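Side-chain contacts in carbohydrate kinase (Agrobacterium tumefaciens, PDB 2NWH), which probably transfers a phosphate group from a nucleotide such as ATP to a sugar or related substrate, as other pfkB-family kinases do: residues L52-R57 against I265-T270; R122-A127 against L149-L154; L275-A280 against D299-M304. All coordinates share one frame; numbering follows the deposited sequence. Where two conformers were deposited one is given.

Contact 1 of 3, residues L52-R57 against I265-T270; sequences LGFEVR and IAEGKT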
# COMPACT_ATOMS: atom_id res chain seq x y z
N LEU A 52 -1.01 10.80 -8.63
CA LEU A 52 0.21 10.92 -9.43
C LEU A 52 -0.02 10.78 -10.93
O LEU A 52 0.93 10.74 -11.71
CB LEU A 52 1.25 9.92 -8.95
CG LEU A 52 1.68 10.07 -7.49
CD1 LEU A 52 2.66 8.98 -7.23
CD2 LEU A 52 2.31 11.50 -7.23
N GLY A 53 -1.29 10.72 -11.35
CA GLY A 53 -1.60 10.86 -12.78
C GLY A 53 -2.02 9.59 -13.51
O GLY A 53 -2.38 9.62 -14.69
N PHE A 54 -2.00 8.45 -12.82
CA PHE A 54 -2.35 7.19 -13.49
C PHE A 54 -3.84 6.98 -13.55
O PHE A 54 -4.56 7.53 -12.75
CB PHE A 54 -1.68 5.99 -12.79
CG PHE A 54 -0.18 6.00 -12.93
CD1 PHE A 54 0.42 5.38 -14.02
CD2 PHE A 54 0.61 6.70 -12.04
CE1 PHE A 54 1.82 5.39 -14.18
CE2 PHE A 54 2.00 6.75 -12.21
CZ PHE A 54 2.60 6.07 -13.30
N GLU A 55 -4.29 6.15 -14.49
CA GLU A 55 -5.70 5.78 -14.58
C GLU A 55 -5.83 4.52 -13.71
O GLU A 55 -5.36 3.46 -14.07
CB GLU A 55 -6.13 5.55 -16.05
CG GLU A 55 -7.64 5.11 -16.14
CD GLU A 55 -8.18 5.08 -17.55
OE1 GLU A 55 -7.51 5.60 -18.45
OE2 GLU A 55 -9.30 4.52 -17.75
N VAL A 56 -6.43 4.66 -12.53
CA VAL A 56 -6.38 3.57 -11.53
C VAL A 56 -7.77 2.99 -11.34
O VAL A 56 -8.74 3.76 -11.24
CB VAL A 56 -5.79 4.00 -10.16
CG1 VAL A 56 -5.65 2.77 -9.19
CG2 VAL A 56 -4.41 4.70 -10.38
N ARG A 57 -7.83 1.65 -11.30
CA ARG A 57 -9.07 0.93 -10.96
C ARG A 57 -8.77 0.01 -9.77
O ARG A 57 -7.64 -0.52 -9.66
CB ARG A 57 -9.57 0.13 -12.18
CG ARG A 57 -10.68 -0.88 -11.88
CD ARG A 57 -11.04 -1.63 -13.13
NE ARG A 57 -12.16 -2.56 -12.96
CZ ARG A 57 -12.61 -3.35 -13.93
NH1 ARG A 57 -11.98 -3.38 -15.10
NH2 ARG A 57 -13.64 -4.15 -13.73
N ILE A 265 8.79 3.63 -11.65
CA ILE A 265 9.08 2.43 -12.48
C ILE A 265 8.14 2.35 -13.70
O ILE A 265 8.57 2.04 -14.80
CB ILE A 265 9.02 1.11 -11.65
CG1 ILE A 265 10.09 1.07 -10.53
CG2 ILE A 265 9.11 -0.15 -12.58
CD1 ILE A 265 11.59 1.16 -11.00
N ALA A 266 6.87 2.66 -13.47
CA ALA A 266 5.84 2.54 -14.51
C ALA A 266 6.09 3.58 -15.60
O ALA A 266 5.78 3.36 -16.76
CB ALA A 266 4.47 2.70 -13.90
N GLU A 267 6.67 4.70 -15.21
CA GLU A 267 7.13 5.72 -16.16
C GLU A 267 8.50 5.37 -16.75
O GLU A 267 9.04 6.11 -17.57
CB GLU A 267 7.15 7.10 -15.48
CG GLU A 267 5.77 7.48 -14.98
CD GLU A 267 5.69 8.85 -14.35
OE1 GLU A 267 6.74 9.39 -13.90
OE2 GLU A 267 4.54 9.38 -14.29
N GLY A 268 9.06 4.24 -16.32
CA GLY A 268 10.32 3.76 -16.86
C GLY A 268 11.57 4.50 -16.40
O GLY A 268 12.47 4.75 -17.20
N LYS A 269 11.63 4.85 -15.12
CA LYS A 269 12.83 5.48 -14.55
C LYS A 269 13.70 4.41 -13.90
O LYS A 269 13.21 3.29 -13.65
CB LYS A 269 12.42 6.54 -13.54
CG LYS A 269 11.64 7.67 -14.15
CD LYS A 269 10.96 8.52 -13.09
CE LYS A 269 10.53 9.88 -13.68
NZ LYS A 269 9.63 9.72 -14.89
N THR A 270 14.96 4.73 -13.62
CA THR A 270 15.89 3.80 -12.96
C THR A 270 15.49 3.55 -11.50
O THR A 270 14.78 4.37 -10.90
CB THR A 270 17.35 4.30 -13.00
OG1 THR A 270 17.44 5.55 -12.31
CG2 THR A 270 17.83 4.51 -14.43
O HOH W 1 3.74 10.58 -11.77
O HOH W 2 1.29 10.22 -14.25

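Contact 2 of 3, residues R122-A127 against L149-L154; sequences RLKVRA and LTALGL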
# COMPACT_ATOMS: atom_id res chain seq x y z
N ARG A 122 -13.03 -17.26 -7.17
CA ARG A 122 -13.60 -15.98 -7.54
C ARG A 122 -12.64 -15.12 -8.36
O ARG A 122 -13.07 -14.37 -9.22
CB ARG A 122 -14.11 -15.24 -6.29
CG ARG A 122 -15.37 -15.90 -5.67
CD ARG A 122 -16.06 -15.05 -4.64
NE ARG A 122 -17.27 -15.73 -4.20
CZ ARG A 122 -17.50 -16.29 -3.00
NH1 ARG A 122 -16.60 -16.26 -2.00
NH2 ARG A 122 -18.66 -16.89 -2.79
N LEU A 123 -11.33 -15.22 -8.08
CA LEU A 123 -10.35 -14.43 -8.80
C LEU A 123 -10.35 -14.89 -10.27
O LEU A 123 -10.09 -14.09 -11.17
CB LEU A 123 -8.94 -14.68 -8.24
CG LEU A 123 -7.83 -13.81 -8.88
CD1 LEU A 123 -7.83 -12.32 -8.38
CD2 LEU A 123 -6.49 -14.44 -8.57
N LYS A 124 -10.66 -16.16 -10.48
CA LYS A 124 -10.52 -16.80 -11.81
C LYS A 124 -11.71 -16.54 -12.74
O LYS A 124 -11.75 -17.07 -13.85
CB LYS A 124 -10.25 -18.30 -11.64
CG LYS A 124 -8.81 -18.61 -11.15
CD LYS A 124 -8.61 -20.09 -10.77
CE LYS A 124 -7.36 -20.24 -9.88
NZ LYS A 124 -7.07 -21.64 -9.36
N VAL A 125 -12.70 -15.78 -12.29
CA VAL A 125 -13.87 -15.51 -13.14
C VAL A 125 -13.48 -14.64 -14.35
O VAL A 125 -12.61 -13.79 -14.22
CB VAL A 125 -15.07 -14.88 -12.35
CG1 VAL A 125 -15.50 -15.81 -11.17
CG2 VAL A 125 -14.79 -13.46 -11.92
N ARG A 126 -14.14 -14.82 -15.50
CA ARG A 126 -13.82 -14.00 -16.67
C ARG A 126 -13.72 -12.50 -16.37
O ARG A 126 -12.84 -11.83 -16.91
CB ARG A 126 -14.84 -14.17 -17.77
CG ARG A 126 -14.56 -15.32 -18.60
CD ARG A 126 -15.63 -15.47 -19.64
NE ARG A 126 -15.18 -16.50 -20.54
CZ ARG A 126 -15.88 -17.03 -21.54
NH1 ARG A 126 -17.13 -16.62 -21.80
NH2 ARG A 126 -15.30 -17.96 -22.27
N ALA A 127 -14.64 -11.97 -15.56
CA ALA A 127 -14.70 -10.53 -15.36
C ALA A 127 -13.40 -9.97 -14.75
O ALA A 127 -12.96 -8.87 -15.12
CB ALA A 127 -15.94 -10.14 -14.48
N LEU A 149 -3.39 -14.98 -3.71
CA LEU A 149 -2.20 -14.29 -4.10
C LEU A 149 -1.38 -15.14 -5.06
O LEU A 149 -0.95 -14.67 -6.11
CB LEU A 149 -1.41 -13.87 -2.87
CG LEU A 149 -2.00 -12.77 -2.01
CD1 LEU A 149 -1.33 -12.75 -0.65
CD2 LEU A 149 -1.86 -11.43 -2.72
N THR A 150 -1.24 -16.43 -4.77
CA THR A 150 -0.54 -17.32 -5.72
C THR A 150 -1.24 -17.39 -7.10
O THR A 150 -0.56 -17.31 -8.16
CB THR A 150 -0.39 -18.70 -5.12
OG1 THR A 150 0.11 -18.57 -3.78
CG2 THR A 150 0.55 -19.60 -5.96
N ALA A 151 -2.58 -17.55 -7.09
CA ALA A 151 -3.34 -17.62 -8.33
C ALA A 151 -3.21 -16.34 -9.14
O ALA A 151 -3.08 -16.41 -10.38
CB ALA A 151 -4.81 -17.92 -8.06
N LEU A 152 -3.24 -15.21 -8.43
CA LEU A 152 -3.01 -13.88 -9.04
C LEU A 152 -1.63 -13.82 -9.71
O LEU A 152 -1.51 -13.36 -10.87
CB LEU A 152 -3.12 -12.74 -8.01
CG LEU A 152 -2.97 -11.35 -8.62
CD1 LEU A 152 -3.91 -11.10 -9.85
CD2 LEU A 152 -3.06 -10.24 -7.55
N GLY A 153 -0.59 -14.28 -9.01
CA GLY A 153 0.74 -14.41 -9.62
C GLY A 153 0.74 -15.23 -10.94
O GLY A 153 1.29 -14.79 -11.97
N LEU A 154 0.10 -16.40 -10.94
CA LEU A 154 -0.05 -17.19 -12.20
C LEU A 154 -0.76 -16.42 -13.35
O LEU A 154 -0.32 -16.49 -14.51
CB LEU A 154 -0.77 -18.51 -11.94
CG LEU A 154 -0.00 -19.81 -11.66
CD1 LEU A 154 0.99 -19.69 -10.55
CD2 LEU A 154 -0.99 -20.92 -11.31

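Contact 3 of 3, residues L275-A280 against D299-M304; sequences LRQGAA and DSVEAM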
# COMPACT_ATOMS: atom_id res chain seq x y z
N LEU A 275 13.71 5.21 -6.33
CA LEU A 275 14.00 5.30 -4.91
C LEU A 275 13.77 6.72 -4.39
O LEU A 275 13.09 6.92 -3.36
CB LEU A 275 15.47 4.97 -4.68
CG LEU A 275 15.83 4.09 -3.49
CD1 LEU A 275 17.35 3.83 -3.46
CD2 LEU A 275 15.37 4.75 -2.25
N ARG A 276 14.36 7.69 -5.08
CA ARG A 276 14.22 9.10 -4.67
C ARG A 276 12.79 9.62 -4.80
O ARG A 276 12.38 10.46 -3.99
CB ARG A 276 15.20 10.00 -5.40
CG ARG A 276 16.66 9.70 -4.97
CD ARG A 276 17.63 10.73 -5.52
NE ARG A 276 17.47 12.01 -4.83
CZ ARG A 276 17.05 13.13 -5.41
NH1 ARG A 276 16.72 13.13 -6.70
NH2 ARG A 276 16.97 14.25 -4.71
N GLN A 277 12.05 9.16 -5.82
CA GLN A 277 10.64 9.59 -5.96
C GLN A 277 9.78 9.04 -4.84
O GLN A 277 8.90 9.76 -4.30
CB GLN A 277 10.02 9.24 -7.32
CG GLN A 277 8.54 9.69 -7.39
CD GLN A 277 7.93 9.64 -8.78
OE1 GLN A 277 8.37 10.32 -9.71
NE2 GLN A 277 6.90 8.83 -8.92
N GLY A 278 10.00 7.77 -4.49
CA GLY A 278 9.27 7.12 -3.41
C GLY A 278 9.56 7.82 -2.09
O GLY A 278 8.65 8.09 -1.29
N ALA A 279 10.83 8.13 -1.85
CA ALA A 279 11.21 8.90 -0.68
C ALA A 279 10.54 10.26 -0.64
O ALA A 279 10.09 10.65 0.43
CB ALA A 279 12.72 9.08 -0.59
N ALA A 280 10.49 10.96 -1.79
CA ALA A 280 9.83 12.29 -1.85
C ALA A 280 8.36 12.16 -1.45
O ALA A 280 7.80 12.95 -0.64
CB ALA A 280 9.94 12.85 -3.24
N ASP A 299 3.15 17.47 -8.95
CA ASP A 299 3.82 18.73 -8.61
C ASP A 299 4.44 18.75 -7.20
O ASP A 299 5.53 19.33 -7.01
CB ASP A 299 2.91 19.91 -8.86
CG ASP A 299 2.62 20.12 -10.34
OD1 ASP A 299 3.28 19.52 -11.25
OD2 ASP A 299 1.74 20.92 -10.59
N SER A 300 3.76 18.17 -6.21
CA SER A 300 4.33 18.22 -4.87
C SER A 300 5.55 17.29 -4.77
O SER A 300 6.51 17.58 -4.05
CB SER A 300 3.29 17.93 -3.80
OG SER A 300 2.85 16.58 -3.83
N VAL A 301 5.52 16.18 -5.49
CA VAL A 301 6.64 15.28 -5.48
C VAL A 301 7.83 16.02 -6.12
O VAL A 301 8.92 16.02 -5.57
CB VAL A 301 6.34 13.91 -6.22
CG1 VAL A 301 7.66 13.17 -6.52
CG2 VAL A 301 5.39 13.01 -5.36
N GLU A 302 7.60 16.61 -7.29
CA GLU A 302 8.57 17.48 -7.95
C GLU A 302 9.17 18.51 -6.98
O GLU A 302 10.39 18.72 -6.97
CB GLU A 302 7.86 18.17 -9.13
CG GLU A 302 8.71 19.01 -10.09
CD GLU A 302 7.83 19.78 -11.13
OE1 GLU A 302 6.80 20.41 -10.72
OE2 GLU A 302 8.16 19.76 -12.33
N ALA A 303 8.33 19.13 -6.13
CA ALA A 303 8.80 20.15 -5.20
C ALA A 303 9.65 19.58 -4.03
O ALA A 303 10.53 20.28 -3.51
CB ALA A 303 7.62 20.99 -4.67
N MET A 304 9.36 18.35 -3.62
CA MET A 304 10.05 17.76 -2.46
C MET A 304 11.35 17.08 -2.89
O MET A 304 12.28 16.97 -2.10
CB MET A 304 9.14 16.78 -1.70
CG MET A 304 9.78 16.14 -0.44
SD MET A 304 10.10 17.28 0.93
CE MET A 304 8.53 17.07 1.82

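Contact 1 of 3, residues L52-R57 against I265-T270
Phe54 is the centre of this contact: the far end of its ring meets two consecutive residues, Ala266 and Glu267, where helix 255-266 comes to its end. The Ala266 methyl is shared between two ring atoms, with CB 3.8 Å from Phe54 CE1 and nearly as close to CZ. Phe54 reaches this position because its CG stands beside the backbone N and anti to the carbonyl carbon (chi1 -67°), which throws the ring across toward the helix.

Glu267 arrives with its aliphatic part first. Its CG sits 3.9 Å from Phe54 CZ, and the extended chain carries the carboxylate past the end of the ring, the two planes being 34° apart. Both carboxylate oxygens have work to do. Glu267 OE1 takes a salt bridge from Lys269 NZ at 3.1 Å, on its anti side and 29° out of the carboxylate plane. Glu267 OE2 is joined to the other segment through water: water 1 donates to this OE2 at 2.9 Å and to Leu52 O at 2.8 Å. Water 2 donates to Leu52 O at 2.6 Å but reaches Glu267 OE2 only weakly, and it lies above one face of the Phe54 ring, offset toward the rim.

Deeper in, Phe54 also packs on Ala263 and on Ile6 of strand 5-9. Each segment carries a helix-ending Schellman motif, with Gly53 closing helix 41-51 and Gly268 closing helix 255-266, so the C-terminal ends of two helices meet where the chain enters strand 55-63 of the central sheet in the ribokinase-like alpha/beta fold.

Contact 2 of 3, residues R122-A127 against L149-L154
Leu123 pushes one methyl, CD2, straight against the backbone of helix 146-158 at Ala151 and Leu152. The closest approach is to main chain: Leu123 CD2 lies 3.3 Å from Leu152 N. The carbonyl carbon of Ala151 is also close, so the methyl rests on the peptide link joining the two residues, and the fit there is tight. With CG anti to the backbone N (chi1 -176°), the branch of Leu123 extends across to the neighbouring helix.

Apolar side-chain contacts frame that methyl. Leu123 CD2 is 3.9 Å from Ala151 CB and 3.8 Å from Leu152 CB, so it fits between the first side-chain carbons of consecutive residues. Leu123 also packs on Phe118 and Val128, while Leu152 continues inward to Ile132 and to Cys140 of strand 137-141.

The third kind of contact belongs to a charged residue using its hydrocarbon. Lys124 reaches out as an extended chain, and its CE comes within 3.9 Å of Ala151 CB. That small methyl is thus met by two side chains, by the buried Leu123 and by the more exposed Lys124.

No hydrogen bond or salt bridge crosses between 122-127 and 149-154. The joint depends on shape: a leucine methyl seated on a helix backbone beside a small alanine, with the lysine supplying carbon rather than charge to its outer margin.

Contact 3 of 3, residues L275-A280 against D299-M304
Val301 carries the close-packed part of this helix crossing, lying against both Ala280 and Gln277. It points at helix 271-286 and offers CG1, the branch anti to its backbone N (chi1 165°), which stands 4.0 Å from Ala280 CB. The same Val301 CG1 is 3.7 Å from Gln277 CG, the two side chains crossing at about a right angle. The alanine methyl also faces the main chain of the other helix, with Val301 O at about the same range as CG1. One turn further on, Met304 lays its CG against the Ala280 carbonyl, 3.8 Å from Ala280 O, while Ala280 CB and Met304 CB are 4.3 Å apart. A small residue at Ala280 thus allows the backbones to come near, the two CA atoms of Ala280 and Met304 being 5.5 Å apart. The segment axes pass at 9.1 Å, their directions 106° apart.

Toward the margins the grip slackens. Met304 meets Ala280 with the base of its chain, which then bends away, and the amide of Gln277 plays no part across the contact. Both Gln277 and Met304 were modelled in two conformers, so the details of their contacts hold for one of them. Glu302, on the far side of helix 298-305, is exposed and starts out away from helix 271-286.

The short helix lies across helix 271-286, where Val301 and Met304 also pack on Ile284. Gln277 borders Ala263 and Ala264 of helix 255-266, and on another flank of the long helix Leu275 and Ala279 pack on Leu239 of strand 236-239.

How the contacts relate
From the N terminus, the chain first lays down 52-57, at the entry to strand 55-63, and waits more than 200 residues for its partner at the C-terminal end of helix 255-266. Contact 2 falls within that long excursion, closing a short loop of 21 residues that includes strand 137-141. Once contact 1 has closed, contact 3 follows in series and joins helix 271-286 to helix 298-305 across 18 residues. Contacts 1 and 3 are neighbours: Leu52 CD2 packs 3.9 Å from Val301 CG2, bringing the end of helix 41-51 to helix 298-305. Contact 2 lies on the opposite side of the chain's centre from contact 3, their centres about 33 Å apart.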